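Local coordinates for pyruvate carboxylase n-terminal domain (Aquifex aeolicus, PDB 1ULZ), which is the biotin carboxylase subunit of pyruvate carboxylase, a multidomain protein, and has a central region belonging to the ATP-grasp superfamily, at residues P153-A158 and L197-I202; A125-V130 and L283-M288. The protein carries 1 engineered substitution. All coordinates share one frame; numbering follows the deposited sequence.

Overall arrangement
Following the chain from its N terminus, helix 115-124 runs into the loop 125-130, the first half of interaction 2. The chain then passes through helix 140-150 to strand 154-158. After 38 intervening residues, including strand 168-170 and helix 173-189, it returns at 197-202 and closes interaction 1. It next builds much of the large antiparallel sheet before 283-288 closes interaction 2, so interaction 1 is nested inside that 152-residue loop. Interaction 1 pairs the middle strand of a small three-stranded sheet with one of its outer strands; interaction 2 ties the loop after helix 115-124 to an outermost strand of the large sheet. Their centres lie about 17 Å apart, and they meet where Val130 and Tyr284 pack against 199-202.

Interaction 1: P153-A158 and L197-I202; sequences PVLLKA and LLEKFI
Over one face of the Phe201 ring lies the methyl CD2 of Leu155, with Leu155 CD2 to Phe201 CG at 3.4 Å, near the root of the ring. Pro153 comes in obliquely, its CG 3.7 Å from Phe201 CD1. The ring is put there by a first torsion with CG anti to the backbone N (chi1 -178°). The other flat group, the Glu199 carboxylate, ends a side chain that runs alongside that of Leu155, with Glu199 OE2 3.6 Å from Leu155 CD1; one leucine thus touches the phenyl ring with one methyl and the carboxylate with the other.

The backbones form an antiparallel pair: the axes of strands 154-158 and 197-200 make an angle of 158° between their N-to-C directions. Leu155 with Glu199 and Lys157 with Leu197 are hydrogen-bonded pairs, each joined by two N-H...O=C bonds, and their side chains share a face. Leu156 with Leu198, on the other face, is a non-hydrogen-bonded pair. There Leu198 CD1 contacts Val154 CG2 at 3.9 Å and Leu156 CD1 at 4.0 Å, while also lying 3.2 Å from Leu155 O. Beyond the regular pairing, Phe201 N donates to Pro153 O at 3.1 Å from 36° above the carbonyl plane. The same Pro153 O accepts from a water at 2.8 Å, which also donates to Phe201 O and accepts from Lys200 NZ. Two donors therefore grip this carbonyl just after the cis peptide bond that precedes Pro153.

Strand 154-158 is the middle of a three-stranded antiparallel sheet, consistent with the small lid subdomain of ATP-grasp proteins. Across from 196-200 it pairs with strand 168-170, through Val154 to Cys170 and Leu156 to Arg168; Ile169 of that strand touches both Leu155 and Phe201.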
ATOM      1  N   PRO A 153     -15.290  -5.787 -40.912  1.00 24.78           N
ATOM      2  CA  PRO A 153     -14.675  -4.899 -41.903  1.00 24.28           C
ATOM      3  C   PRO A 153     -13.188  -5.145 -42.136  1.00 23.90           C
ATOM      4  O   PRO A 153     -12.516  -5.776 -41.325  1.00 23.39           O
ATOM      5  CB  PRO A 153     -14.940  -3.513 -41.324  1.00 25.45           C
ATOM      6  CG  PRO A 153     -14.841  -3.764 -39.839  1.00 24.48           C
ATOM      7  CD  PRO A 153     -15.633  -5.042 -39.683  1.00 25.71           C
ATOM      8  N   VAL A 154     -12.683  -4.628 -43.250  1.00 22.25           N
ATOM      9  CA  VAL A 154     -11.275  -4.765 -43.594  1.00 22.50           C
ATOM     10  C   VAL A 154     -10.708  -3.410 -44.021  1.00 22.90           C
ATOM     11  O   VAL A 154     -11.460  -2.465 -44.270  1.00 23.68           O
ATOM     12  CB  VAL A 154     -11.071  -5.786 -44.740  1.00 22.79           C
ATOM     13  CG1 VAL A 154     -11.566  -7.158 -44.303  1.00 22.52           C
ATOM     14  CG2 VAL A 154     -11.809  -5.324 -45.995  1.00 20.73           C
ATOM     15  N   LEU A 155      -9.385  -3.321 -44.102  1.00 22.61           N
ATOM     16  CA  LEU A 155      -8.712  -2.086 -44.484  1.00 24.38           C
ATOM     17  C   LEU A 155      -7.908  -2.272 -45.771  1.00 24.15           C
ATOM     18  O   LEU A 155      -7.199  -3.263 -45.929  1.00 24.28           O
ATOM     19  CB  LEU A 155      -7.744  -1.637 -43.379  1.00 25.17           C
ATOM     20  CG  LEU A 155      -8.216  -1.536 -41.930  1.00 26.85           C
ATOM     21  CD1 LEU A 155      -7.015  -1.195 -41.049  1.00 25.91           C
ATOM     22  CD2 LEU A 155      -9.302  -0.476 -41.792  1.00 27.51           C
ATOM     23  N   LEU A 156      -8.015  -1.307 -46.677  1.00 24.77           N
ATOM     24  CA  LEU A 156      -7.278  -1.344 -47.936  1.00 25.68           C
ATOM     25  C   LEU A 156      -6.371  -0.118 -47.950  1.00 27.26           C
ATOM     26  O   LEU A 156      -6.819   0.979 -47.625  1.00 27.77           O
ATOM     27  CB  LEU A 156      -8.249  -1.283 -49.115  1.00 26.28           C
ATOM     28  CG  LEU A 156      -7.661  -1.315 -50.525  1.00 28.92           C
ATOM     29  CD1 LEU A 156      -6.978  -2.651 -50.766  1.00 28.51           C
ATOM     30  CD2 LEU A 156      -8.777  -1.090 -51.548  1.00 28.89           C
ATOM     31  N   LYS A 157      -5.102  -0.292 -48.307  1.00 28.92           N
ATOM     32  CA  LYS A 157      -4.196   0.851 -48.347  1.00 31.34           C
ATOM     33  C   LYS A 157      -3.064   0.697 -49.349  1.00 30.75           C
ATOM     34  O   LYS A 157      -2.479  -0.377 -49.487  1.00 30.79           O
ATOM     35  CB  LYS A 157      -3.612   1.124 -46.956  1.00 34.28           C
ATOM     36  CG  LYS A 157      -2.595   0.107 -46.460  1.00 37.56           C
ATOM     37  CD  LYS A 157      -2.198   0.422 -45.008  1.00 40.63           C
ATOM     38  CE  LYS A 157      -0.959  -0.354 -44.552  1.00 41.31           C
ATOM     39  NZ  LYS A 157       0.232   0.562 -44.411  1.00 44.20           N
ATOM     40  N   ALA A 158      -2.767   1.787 -50.049  1.00 31.16           N
ATOM     41  CA  ALA A 158      -1.703   1.801 -51.045  1.00 32.32           C
ATOM     42  C   ALA A 158      -0.378   2.079 -50.345  1.00 33.52           C
ATOM     43  O   ALA A 158      -0.304   2.920 -49.447  1.00 33.82           O
ATOM     44  CB  ALA A 158      -1.986   2.868 -52.091  1.00 30.54           C
ATOM     45  N   LEU A 197      -2.370  -3.268 -49.997  1.00 29.93           N
ATOM     46  CA  LEU A 197      -2.357  -4.267 -48.941  1.00 29.09           C
ATOM     47  C   LEU A 197      -3.742  -4.266 -48.299  1.00 28.37           C
ATOM     48  O   LEU A 197      -4.408  -3.230 -48.258  1.00 27.75           O
ATOM     49  CB  LEU A 197      -1.314  -3.903 -47.878  1.00 30.90           C
ATOM     50  CG  LEU A 197       0.159  -3.780 -48.279  1.00 32.85           C
ATOM     51  CD1 LEU A 197       0.958  -3.248 -47.092  1.00 33.31           C
ATOM     52  CD2 LEU A 197       0.701  -5.136 -48.723  1.00 33.94           C
ATOM     53  N   LEU A 198      -4.181  -5.423 -47.816  1.00 26.87           N
ATOM     54  CA  LEU A 198      -5.474  -5.533 -47.145  1.00 27.20           C
ATOM     55  C   LEU A 198      -5.182  -6.044 -45.730  1.00 26.29           C
ATOM     56  O   LEU A 198      -4.268  -6.843 -45.533  1.00 26.56           O
ATOM     57  CB  LEU A 198      -6.396  -6.523 -47.871  1.00 26.16           C
ATOM     58  CG  LEU A 198      -7.877  -6.441 -47.472  1.00 28.53           C
ATOM     59  CD1 LEU A 198      -8.487  -5.201 -48.098  1.00 29.67           C
ATOM     60  CD2 LEU A 198      -8.640  -7.671 -47.935  1.00 28.80           C
ATOM     61  N   GLU A 199      -5.951  -5.583 -44.752  1.00 25.02           N
ATOM     62  CA  GLU A 199      -5.760  -5.994 -43.364  1.00 26.49           C
ATOM     63  C   GLU A 199      -7.108  -6.017 -42.661  1.00 25.33           C
ATOM     64  O   GLU A 199      -7.997  -5.253 -43.000  1.00 24.61           O
ATOM     65  CB  GLU A 199      -4.830  -4.996 -42.654  1.00 29.13           C
ATOM     66  CG  GLU A 199      -4.663  -5.213 -41.154  1.00 35.33           C
ATOM     67  CD  GLU A 199      -4.235  -3.938 -40.419  1.00 39.13           C
ATOM     68  OE1 GLU A 199      -3.241  -3.304 -40.849  1.00 38.68           O
ATOM     69  OE2 GLU A 199      -4.899  -3.572 -39.417  1.00 40.22           O
ATOM     70  N   LYS A 200      -7.266  -6.894 -41.678  1.00 25.72           N
ATOM     71  CA  LYS A 200      -8.517  -6.950 -40.940  1.00 26.66           C
ATOM     72  C   LYS A 200      -8.597  -5.669 -40.111  1.00 26.90           C
ATOM     73  O   LYS A 200      -7.592  -5.238 -39.543  1.00 26.36           O
ATOM     74  CB  LYS A 200      -8.527  -8.163 -40.014  1.00 28.81           C
ATOM     75  CG  LYS A 200      -9.887  -8.493 -39.429  1.00 28.85           C
ATOM     76  CD  LYS A 200      -9.758  -9.628 -38.415  1.00 31.24           C
ATOM     77  CE  LYS A 200     -11.100 -10.264 -38.117  1.00 32.27           C
ATOM     78  NZ  LYS A 200     -12.076  -9.291 -37.571  1.00 36.59           N
ATOM     79  N   PHE A 201      -9.778  -5.055 -40.059  1.00 25.73           N
ATOM     80  CA  PHE A 201      -9.987  -3.824 -39.296  1.00 25.90           C
ATOM     81  C   PHE A 201     -10.474  -4.174 -37.894  1.00 26.65           C
ATOM     82  O   PHE A 201     -11.574  -4.706 -37.735  1.00 25.26           O
ATOM     83  CB  PHE A 201     -11.045  -2.939 -39.977  1.00 26.09           C
ATOM     84  CG  PHE A 201     -11.297  -1.618 -39.270  1.00 27.13           C
ATOM     85  CD1 PHE A 201     -12.485  -0.928 -39.469  1.00 25.49           C
ATOM     86  CD2 PHE A 201     -10.335  -1.052 -38.448  1.00 26.52           C
ATOM     87  CE1 PHE A 201     -12.710   0.298 -38.865  1.00 27.00           C
ATOM     88  CE2 PHE A 201     -10.552   0.180 -37.838  1.00 28.12           C
ATOM     89  CZ  PHE A 201     -11.743   0.858 -38.048  1.00 26.77           C
ATOM     90  N   ILE A 202      -9.655  -3.881 -36.885  1.00 27.48           N
ATOM     91  CA  ILE A 202     -10.030  -4.144 -35.492  1.00 29.46           C
ATOM     92  C   ILE A 202     -10.541  -2.812 -34.965  1.00 30.32           C
ATOM     93  O   ILE A 202      -9.767  -1.979 -34.493  1.00 30.74           O
ATOM     94  CB  ILE A 202      -8.820  -4.591 -34.644  1.00 30.02           C
ATOM     95  CG1 ILE A 202      -8.084  -5.729 -35.353  1.00 31.37           C
ATOM     96  CG2 ILE A 202      -9.296  -5.072 -33.279  1.00 30.06           C
ATOM     97  CD1 ILE A 202      -8.965  -6.934 -35.639  1.00 31.07           C
TER
HETATM   98  O   HOH W   1     -13.037  -7.111 -38.864  1.00 25.51           O

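Interaction 2: A125-V130 and L283-M288; sequences AGVPVV and LYFIEM
Val130 meets Tyr284, and Val127 meets Phe285, where a loop of the ATP-grasp region runs beside strand 283-289, an outermost strand of the large antiparallel sheet. Starting at its root, Tyr284 CB packs on Val130 CG2 at 3.5 Å, the two side chains crossing at about a right angle. Tyr284 CG is 3.8 Å from Val130 CG2. Further out, Tyr284 CD2 presents the ring edge to Val129 O at 3.6 Å, with the oxygen in the ring plane. The tip leaves the contact: Tyr284 OH is hydrogen-bonded to Asp278.

One direct hydrogen bond joins the segments, Phe285 N to Pro128 O, at 2.7 Å and nearly straight (173° at the hydrogen). Beside it Val127 CG1 reaches Phe285 CB at 3.5 Å; Met122 of helix 115-124 touches both residues. A water lies between Val130 N and Phe285 O, but it sits too close to Val130 N for this bridge to be more than doubtful.

The loop leaves the helix through a Schellman motif at Gly126. On the strand, Ile286 and Glu287 form a classic beta bulge against Glu274, and Glu287 N sits 3.5 Å above one face of the Phe285 ring, offset toward its rim.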
ATOM      1  N   ALA A 125       5.929 -18.262 -34.003  1.00 35.92           N
ATOM      2  CA  ALA A 125       6.038 -18.897 -32.699  1.00 34.99           C
ATOM      3  C   ALA A 125       4.655 -19.288 -32.200  1.00 34.78           C
ATOM      4  O   ALA A 125       4.512 -19.793 -31.086  1.00 35.44           O
ATOM      5  CB  ALA A 125       6.702 -17.953 -31.713  1.00 34.84           C
ATOM      6  N   GLY A 126       3.634 -19.051 -33.022  1.00 33.90           N
ATOM      7  CA  GLY A 126       2.275 -19.397 -32.624  1.00 32.07           C
ATOM      8  C   GLY A 126       1.473 -18.249 -32.021  1.00 30.33           C
ATOM      9  O   GLY A 126       0.366 -18.456 -31.515  1.00 28.33           O
ATOM     10  N   VAL A 127       2.023 -17.039 -32.075  1.00 28.53           N
ATOM     11  CA  VAL A 127       1.336 -15.873 -31.523  1.00 27.41           C
ATOM     12  C   VAL A 127       0.423 -15.256 -32.578  1.00 27.03           C
ATOM     13  O   VAL A 127       0.863 -14.936 -33.679  1.00 26.66           O
ATOM     14  CB  VAL A 127       2.344 -14.792 -31.057  1.00 26.41           C
ATOM     15  CG1 VAL A 127       1.604 -13.640 -30.382  1.00 25.34           C
ATOM     16  CG2 VAL A 127       3.371 -15.407 -30.113  1.00 23.93           C
ATOM     17  N   PRO A 128      -0.867 -15.089 -32.254  1.00 27.94           N
ATOM     18  CA  PRO A 128      -1.819 -14.503 -33.201  1.00 28.48           C
ATOM     19  C   PRO A 128      -1.527 -13.043 -33.513  1.00 28.42           C
ATOM     20  O   PRO A 128      -1.201 -12.253 -32.624  1.00 28.72           O
ATOM     21  CB  PRO A 128      -3.165 -14.688 -32.500  1.00 29.14           C
ATOM     22  CG  PRO A 128      -2.792 -14.658 -31.044  1.00 29.19           C
ATOM     23  CD  PRO A 128      -1.547 -15.506 -31.018  1.00 27.66           C
ATOM     24  N   VAL A 129      -1.640 -12.700 -34.790  1.00 26.65           N
ATOM     25  CA  VAL A 129      -1.409 -11.345 -35.255  1.00 26.93           C
ATOM     26  C   VAL A 129      -2.616 -10.959 -36.101  1.00 27.50           C
ATOM     27  O   VAL A 129      -3.417 -11.821 -36.466  1.00 27.41           O
ATOM     28  CB  VAL A 129      -0.130 -11.260 -36.119  1.00 27.26           C
ATOM     29  CG1 VAL A 129       1.072 -11.725 -35.309  1.00 27.29           C
ATOM     30  CG2 VAL A 129      -0.288 -12.112 -37.369  1.00 25.17           C
ATOM     31  N   VAL A 130      -2.760  -9.673 -36.406  1.00 26.53           N
ATOM     32  CA  VAL A 130      -3.890  -9.231 -37.210  1.00 27.65           C
ATOM     33  C   VAL A 130      -3.760  -9.821 -38.615  1.00 26.57           C
ATOM     34  O   VAL A 130      -2.759  -9.614 -39.294  1.00 26.52           O
ATOM     35  CB  VAL A 130      -3.948  -7.689 -37.305  1.00 28.13           C
ATOM     36  CG1 VAL A 130      -5.058  -7.266 -38.252  1.00 29.59           C
ATOM     37  CG2 VAL A 130      -4.184  -7.091 -35.927  1.00 28.90           C
ATOM     38  N   LEU A 283      -7.373 -11.481 -29.144  1.00 28.51           N
ATOM     39  CA  LEU A 283      -6.156 -10.675 -29.136  1.00 26.77           C
ATOM     40  C   LEU A 283      -5.291 -10.852 -30.376  1.00 25.19           C
ATOM     41  O   LEU A 283      -5.258 -11.920 -30.980  1.00 24.67           O
ATOM     42  CB  LEU A 283      -5.309 -11.000 -27.901  1.00 25.10           C
ATOM     43  CG  LEU A 283      -6.003 -10.969 -26.539  1.00 27.67           C
ATOM     44  CD1 LEU A 283      -4.968 -11.132 -25.434  1.00 23.70           C
ATOM     45  CD2 LEU A 283      -6.746  -9.658 -26.370  1.00 26.74           C
ATOM     46  N   TYR A 284      -4.586  -9.784 -30.738  1.00 24.77           N
ATOM     47  CA  TYR A 284      -3.687  -9.785 -31.883  1.00 25.38           C
ATOM     48  C   TYR A 284      -2.409  -9.051 -31.460  1.00 24.99           C
ATOM     49  O   TYR A 284      -2.454  -7.888 -31.059  1.00 24.04           O
ATOM     50  CB  TYR A 284      -4.327  -9.074 -33.077  1.00 24.47           C
ATOM     51  CG  TYR A 284      -5.734  -9.526 -33.399  1.00 26.55           C
ATOM     52  CD1 TYR A 284      -6.833  -8.965 -32.752  1.00 27.25           C
ATOM     53  CD2 TYR A 284      -5.971 -10.493 -34.370  1.00 26.87           C
ATOM     54  CE1 TYR A 284      -8.122  -9.345 -33.066  1.00 27.17           C
ATOM     55  CE2 TYR A 284      -7.263 -10.884 -34.690  1.00 25.77           C
ATOM     56  CZ  TYR A 284      -8.334 -10.305 -34.038  1.00 27.74           C
ATOM     57  OH  TYR A 284      -9.624 -10.670 -34.366  1.00 29.29           O
ATOM     58  N   PHE A 285      -1.276  -9.738 -31.547  1.00 26.55           N
ATOM     59  CA  PHE A 285       0.011  -9.167 -31.156  1.00 27.20           C
ATOM     60  C   PHE A 285       0.429  -7.975 -32.004  1.00 27.34           C
ATOM     61  O   PHE A 285       0.301  -7.991 -33.227  1.00 27.84           O
ATOM     62  CB  PHE A 285       1.090 -10.252 -31.199  1.00 27.50           C
ATOM     63  CG  PHE A 285       2.477  -9.749 -30.917  1.00 27.10           C
ATOM     64  CD1 PHE A 285       3.258  -9.219 -31.932  1.00 27.46           C
ATOM     65  CD2 PHE A 285       3.005  -9.820 -29.639  1.00 27.98           C
ATOM     66  CE1 PHE A 285       4.546  -8.771 -31.679  1.00 28.38           C
ATOM     67  CE2 PHE A 285       4.294  -9.374 -29.377  1.00 27.55           C
ATOM     68  CZ  PHE A 285       5.066  -8.850 -30.396  1.00 27.55           C
ATOM     69  N   ILE A 286       0.931  -6.942 -31.332  1.00 27.00           N
ATOM     70  CA  ILE A 286       1.380  -5.716 -31.982  1.00 26.53           C
ATOM     71  C   ILE A 286       2.888  -5.533 -31.845  1.00 28.01           C
ATOM     72  O   ILE A 286       3.586  -5.312 -32.838  1.00 27.23           O
ATOM     73  CB  ILE A 286       0.694  -4.478 -31.367  1.00 27.41           C
ATOM     74  CG1 ILE A 286      -0.816  -4.530 -31.614  1.00 28.01           C
ATOM     75  CG2 ILE A 286       1.292  -3.212 -31.963  1.00 27.45           C
ATOM     76  CD1 ILE A 286      -1.195  -4.495 -33.078  1.00 28.37           C
ATOM     77  N   GLU A 287       3.384  -5.607 -30.610  1.00 28.32           N
ATOM     78  CA  GLU A 287       4.809  -5.449 -30.343  1.00 28.34           C
ATOM     79  C   GLU A 287       5.155  -5.816 -28.904  1.00 28.66           C
ATOM     80  O   GLU A 287       4.273  -6.053 -28.078  1.00 26.38           O
ATOM     81  CB  GLU A 287       5.245  -4.009 -30.600  1.00 30.19           C
ATOM     82  CG  GLU A 287       4.689  -3.016 -29.593  1.00 33.49           C
ATOM     83  CD  GLU A 287       5.150  -1.606 -29.874  1.00 36.76           C
ATOM     84  OE1 GLU A 287       6.374  -1.417 -30.047  1.00 41.34           O
ATOM     85  OE2 GLU A 287       4.299  -0.688 -29.917  1.00 38.30           O
ATOM     86  N   MET A 288       6.452  -5.843 -28.611  1.00 28.62           N
ATOM     87  CA  MET A 288       6.925  -6.195 -27.282  1.00 29.99           C
ATOM     88  C   MET A 288       7.965  -5.230 -26.737  1.00 30.23           C
ATOM     89  O   MET A 288       8.964  -4.941 -27.398  1.00 31.86           O
ATOM     90  CB  MET A 288       7.511  -7.612 -27.298  1.00 29.54           C
ATOM     91  CG  MET A 288       8.298  -7.985 -26.044  1.00 31.33           C
ATOM     92  SD  MET A 288       8.817  -9.727 -26.038  1.00 30.46           S
ATOM     93  CE  MET A 288       8.592 -10.170 -24.322  1.00 30.20           C
TER
HETATM   94  O   HOH W   2      -1.033  -8.024 -35.855  1.00 35.08           O